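Long-range contacts in glycerophosphoryl diester phosphodiesterase (Parabacteroides distasonis, PDB 3MZ2), which probably hydrolyses glycerophosphodiesters, releasing an alcohol and glycerol 3-phosphate: residues Ala27-Pro32 and Val281-Gly286; Ala251-Ile256 and Glu273-Leu278. All blocks are in the same frame, centred on the assembly; numbering follows the deposited sequence.

Interaction 1: residues Ala27-Pro32 and Val281-Gly286; sequences ADDRIP and VSSSKG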
# COMPACT_ATOMS: atom_id res chain seq x y z
N ALA A 27 -6.52 30.17 6.78
CA ALA A 27 -6.66 31.56 7.11
C ALA A 27 -5.26 32.13 7.35
O ALA A 27 -4.38 31.41 7.83
CB ALA A 27 -7.53 31.72 8.35
N ASP A 28 -5.08 33.42 7.08
CA ASP A 28 -3.73 33.98 7.26
C ASP A 28 -3.32 33.97 8.76
O ASP A 28 -2.12 33.72 9.03
CB ASP A 28 -3.55 35.36 6.59
CG ASP A 28 -3.24 35.27 5.08
OD1 ASP A 28 -2.52 34.37 4.60
OD2 ASP A 28 -3.71 36.17 4.37
N ASP A 29 -4.27 34.09 9.69
CA ASP A 29 -3.94 34.04 11.13
C ASP A 29 -4.02 32.65 11.76
O ASP A 29 -4.15 32.50 12.98
CB ASP A 29 -4.81 35.01 11.92
CG ASP A 29 -6.25 34.57 12.04
OD1 ASP A 29 -6.68 33.62 11.36
OD2 ASP A 29 -6.98 35.22 12.84
N ARG A 30 -3.96 31.62 10.93
CA ARG A 30 -4.05 30.26 11.43
C ARG A 30 -3.00 29.94 12.50
O ARG A 30 -1.92 30.54 12.53
CB ARG A 30 -3.98 29.24 10.29
CG ARG A 30 -2.60 28.86 9.76
CD ARG A 30 -1.75 30.09 9.25
NE ARG A 30 -0.75 29.71 8.25
CZ ARG A 30 0.08 30.55 7.60
NH1 ARG A 30 0.09 31.87 7.83
NH2 ARG A 30 0.93 30.06 6.69
N ILE A 31 -3.36 29.00 13.38
CA ILE A 31 -2.48 28.46 14.41
C ILE A 31 -1.72 27.27 13.82
O ILE A 31 -2.35 26.37 13.26
CB ILE A 31 -3.30 28.02 15.64
CG1 ILE A 31 -3.89 29.26 16.32
CG2 ILE A 31 -2.46 27.21 16.67
CD1 ILE A 31 -4.82 28.92 17.41
N PRO A 32 -0.39 27.25 13.99
CA PRO A 32 0.35 26.08 13.50
C PRO A 32 -0.19 24.82 14.16
O PRO A 32 -0.41 24.83 15.40
CB PRO A 32 1.80 26.36 13.96
CG PRO A 32 1.88 27.86 13.94
CD PRO A 32 0.50 28.32 14.44
N VAL A 281 -1.01 34.57 19.85
CA VAL A 281 -1.94 34.79 20.97
C VAL A 281 -3.39 34.98 20.46
O VAL A 281 -4.33 34.33 20.99
CB VAL A 281 -1.49 35.97 21.86
CG1 VAL A 281 -1.28 37.24 21.02
CG2 VAL A 281 -2.51 36.16 23.04
N SER A 282 -3.56 35.76 19.37
CA SER A 282 -4.88 36.00 18.74
C SER A 282 -5.06 35.32 17.38
O SER A 282 -4.19 35.42 16.50
CB SER A 282 -5.14 37.50 18.57
OG SER A 282 -5.02 38.21 19.79
N SER A 283 -6.16 34.61 17.20
CA SER A 283 -6.41 33.88 15.95
C SER A 283 -7.88 33.51 15.80
O SER A 283 -8.52 33.10 16.76
CB SER A 283 -5.55 32.63 15.89
OG SER A 283 -5.95 31.74 14.86
N SER A 284 -8.39 33.62 14.58
CA SER A 284 -9.71 33.11 14.23
C SER A 284 -9.88 31.63 14.54
O SER A 284 -11.01 31.13 14.63
CB SER A 284 -9.99 33.33 12.74
OG SER A 284 -9.09 32.62 11.92
N LYS A 285 -8.77 30.92 14.73
CA LYS A 285 -8.82 29.49 15.01
C LYS A 285 -8.73 29.15 16.50
O LYS A 285 -8.86 27.99 16.89
CB LYS A 285 -7.69 28.75 14.29
CG LYS A 285 -7.60 29.01 12.83
CD LYS A 285 -8.75 28.41 12.09
CE LYS A 285 -8.46 28.38 10.60
NZ LYS A 285 -9.70 27.92 9.87
N GLY A 286 -8.57 30.17 17.33
CA GLY A 286 -8.44 29.96 18.79
C GLY A 286 -9.63 29.22 19.40
O GLY A 286 -9.48 28.46 20.36

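Interaction 2: residues Ala251-Ile256 and Glu273-Leu278; sequences AYRMII and EAISSL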
# COMPACT_ATOMS: atom_id res chain seq x y z
N ALA A 251 14.78 22.79 13.00
CA ALA A 251 14.14 22.32 11.79
C ALA A 251 12.61 22.50 11.83
O ALA A 251 11.99 22.95 10.88
CB ALA A 251 14.50 20.82 11.57
N TYR A 252 11.99 22.21 12.97
CA TYR A 252 10.55 22.38 13.10
C TYR A 252 10.16 23.85 12.98
O TYR A 252 9.20 24.19 12.30
CB TYR A 252 10.04 21.80 14.43
CG TYR A 252 10.35 20.31 14.64
CD1 TYR A 252 10.19 19.38 13.62
CD2 TYR A 252 10.76 19.86 15.89
CE1 TYR A 252 10.46 18.04 13.82
CE2 TYR A 252 11.04 18.51 16.11
CZ TYR A 252 10.88 17.60 15.07
OH TYR A 252 11.16 16.27 15.30
N ARG A 253 10.92 24.73 13.62
CA ARG A 253 10.69 26.17 13.43
C ARG A 253 10.86 26.65 12.00
O ARG A 253 10.05 27.43 11.50
CB ARG A 253 11.55 26.99 14.43
CG ARG A 253 11.06 26.91 15.86
CD ARG A 253 11.86 27.83 16.74
NE ARG A 253 13.27 27.46 16.89
CZ ARG A 253 13.76 26.65 17.84
NH1 ARG A 253 12.94 26.09 18.77
NH2 ARG A 253 15.07 26.41 17.86
N MSE A 254 11.88 26.16 11.30
CA MSE A 254 12.12 26.55 9.91
C MSE A 254 10.91 26.18 9.04
O MSE A 254 10.46 26.96 8.21
CB MSE A 254 13.41 25.90 9.41
CG MSE A 254 13.69 26.14 7.97
SE MSE A 254 15.63 26.03 7.61
CE MSE A 254 16.00 24.18 8.27
N ILE A 255 10.32 25.00 9.30
CA ILE A 255 9.16 24.57 8.54
C ILE A 255 8.01 25.56 8.70
O ILE A 255 7.40 25.97 7.71
CB ILE A 255 8.70 23.15 8.88
CG1 ILE A 255 9.77 22.16 8.39
CG2 ILE A 255 7.34 22.87 8.25
CD1 ILE A 255 9.75 20.79 9.10
N ILE A 256 7.74 25.99 9.94
CA ILE A 256 6.68 26.95 10.18
C ILE A 256 7.02 28.33 9.52
O ILE A 256 6.19 28.97 8.87
CB ILE A 256 6.36 27.08 11.69
CG1 ILE A 256 5.88 25.73 12.27
CG2 ILE A 256 5.32 28.16 11.96
CD1 ILE A 256 4.68 25.09 11.51
N GLU A 273 7.12 21.84 21.79
CA GLU A 273 8.10 22.65 22.52
C GLU A 273 8.89 23.58 21.60
O GLU A 273 9.13 24.74 21.96
CB GLU A 273 9.01 21.74 23.38
CG GLU A 273 8.14 21.05 24.44
CD GLU A 273 8.86 20.20 25.46
OE1 GLU A 273 10.12 20.18 25.44
OE2 GLU A 273 8.13 19.57 26.30
N ALA A 274 9.27 23.09 20.41
CA ALA A 274 10.09 23.89 19.49
C ALA A 274 9.34 25.10 18.92
O ALA A 274 9.93 26.18 18.78
CB ALA A 274 10.58 23.03 18.32
N ILE A 275 8.06 24.93 18.61
CA ILE A 275 7.26 25.95 17.93
C ILE A 275 6.36 26.75 18.85
O ILE A 275 5.65 27.61 18.37
CB ILE A 275 6.49 25.42 16.73
CG1 ILE A 275 5.20 24.63 17.11
CG2 ILE A 275 7.43 24.56 15.82
CD1 ILE A 275 4.44 24.17 15.94
N SER A 276 6.45 26.51 20.17
CA SER A 276 5.54 27.18 21.12
C SER A 276 5.58 28.71 20.96
O SER A 276 4.54 29.40 21.00
CB SER A 276 5.89 26.78 22.57
OG SER A 276 7.18 27.20 22.99
N SER A 277 6.79 29.25 20.77
CA SER A 277 6.96 30.70 20.62
C SER A 277 6.41 31.27 19.32
O SER A 277 6.36 32.49 19.17
CB SER A 277 8.45 31.06 20.73
OG SER A 277 9.07 30.69 19.53
N LEU A 278 6.02 30.40 18.38
CA LEU A 278 5.44 30.77 17.12
C LEU A 278 3.88 30.72 17.15
O LEU A 278 3.25 31.08 16.18
CB LEU A 278 6.01 29.88 16.01
CG LEU A 278 7.54 29.88 15.87
CD1 LEU A 278 7.95 28.97 14.69
CD2 LEU A 278 8.11 31.26 15.71

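Interaction 1: residues Ala27-Pro32 and Val281-Gly286
D29 holds S284 with its carboxylate and S283 with its backbone carbonyl. OD1 of D29 accepts from S284 OG at 2.7 Å through the syn lone pair, while OD2 takes S284 N at 2.8 Å, met from above the carboxylate plane. With CG of D29 between its backbone N and carbonyl carbon (chi1 72°), that CG comes to 3.4 Å from S284 OG. S283 OG donates to D29 O over 2.7 Å, from above the carbonyl plane. The same hydroxyl accepts K285 N at 2.9 Å, forming an ST turn, a double role that suits serine. Branched, apolar I31 suits packing against the S283-G286 turn: its CG1 lies 3.5 Å from S283 OG and its CD1 packs 4.0 Å from G286 N. The aliphatic part of K285 passes A27 CB and R30 CA.

Type I turns, A27 to R30 and S283 to G286, shape the two loops, one between helix 17-23 and strand 33-36, the other between helix 268-275 and strand 289-291. R30 NE forms a salt bridge with D261, and K285 NZ bonds Q25 O. The contact combines directional hydrogen bonds with packing; accepting from both a hydroxyl and an amide would probably stabilise the D29 carboxylate's negative charge.

Interaction 2: residues Ala251-Ile256 and Glu273-Leu278
R253 reaches across to A274, laying its guanidinium so that A274 O meets it at the edge and in its plane. NH1 of R253 donates to that oxygen over 3.0 Å, with a nearly straight N-H...O angle of 166°. The chain is extended at chi2 and bends at chi3 (-66°), which places NE off the line of the chain, and chi4 (-90°) then sets CZ; CG and CD also lie against A274 O. An arginine suits this partly exposed position because its long aliphatic part packs while its head finds a backbone carbonyl of the neighbouring segment. An alanine here would probably leave A274 O without this donor and open a gap beside L278 CD1, which R253 CG now meets at 3.9 Å.

The side chains of R253 and L278 cross at about a right angle. Those of I256 and L278 instead slide past each other in opposite directions, bringing I256 CG2 within 3.9 Å of L278 CD1. I256 also crosses I275 at about a right angle, CG1 to CG2. I275 CG2 fits against Y252 CB as well, 4.0 Å away. Small A274 lets the helices come near: its CB sits at the edge of the Y252 ring, in plane, 4.0 Å from CD2.

Y252 OH bonds D240, and its side chain also touches S265, while I256 rests on I263. The contact thus joins helix 245-257 to helix 268-275 and the residues that follow it, with strand 262-265, which links them in sequence, beneath them, as strands lie under the outer helical layer of a beta-alpha barrel.

How the interactions relate
From the N terminus, the chain passes helix 17-23 and the loop 27-32, then enters the barrel at strand 33-36. Nearly the whole barrel follows before helix 245-257, strand 262-265 and helix 268-275, whose return closes the short loop of interaction 2. A few residues later, 281-286 comes back to 27-32 and closes the long loop of interaction 1, inside which interaction 2 is nested. Their centres lie 15 Å apart, and they touch through P32, which packs on I256 and I275. Strands 33-36 and 262-265 pair in parallel, closing the barrel; interaction 2 binds its last two helices together, and interaction 1 joins the loop leading into strand 33-36 to the loop after helix 268-275.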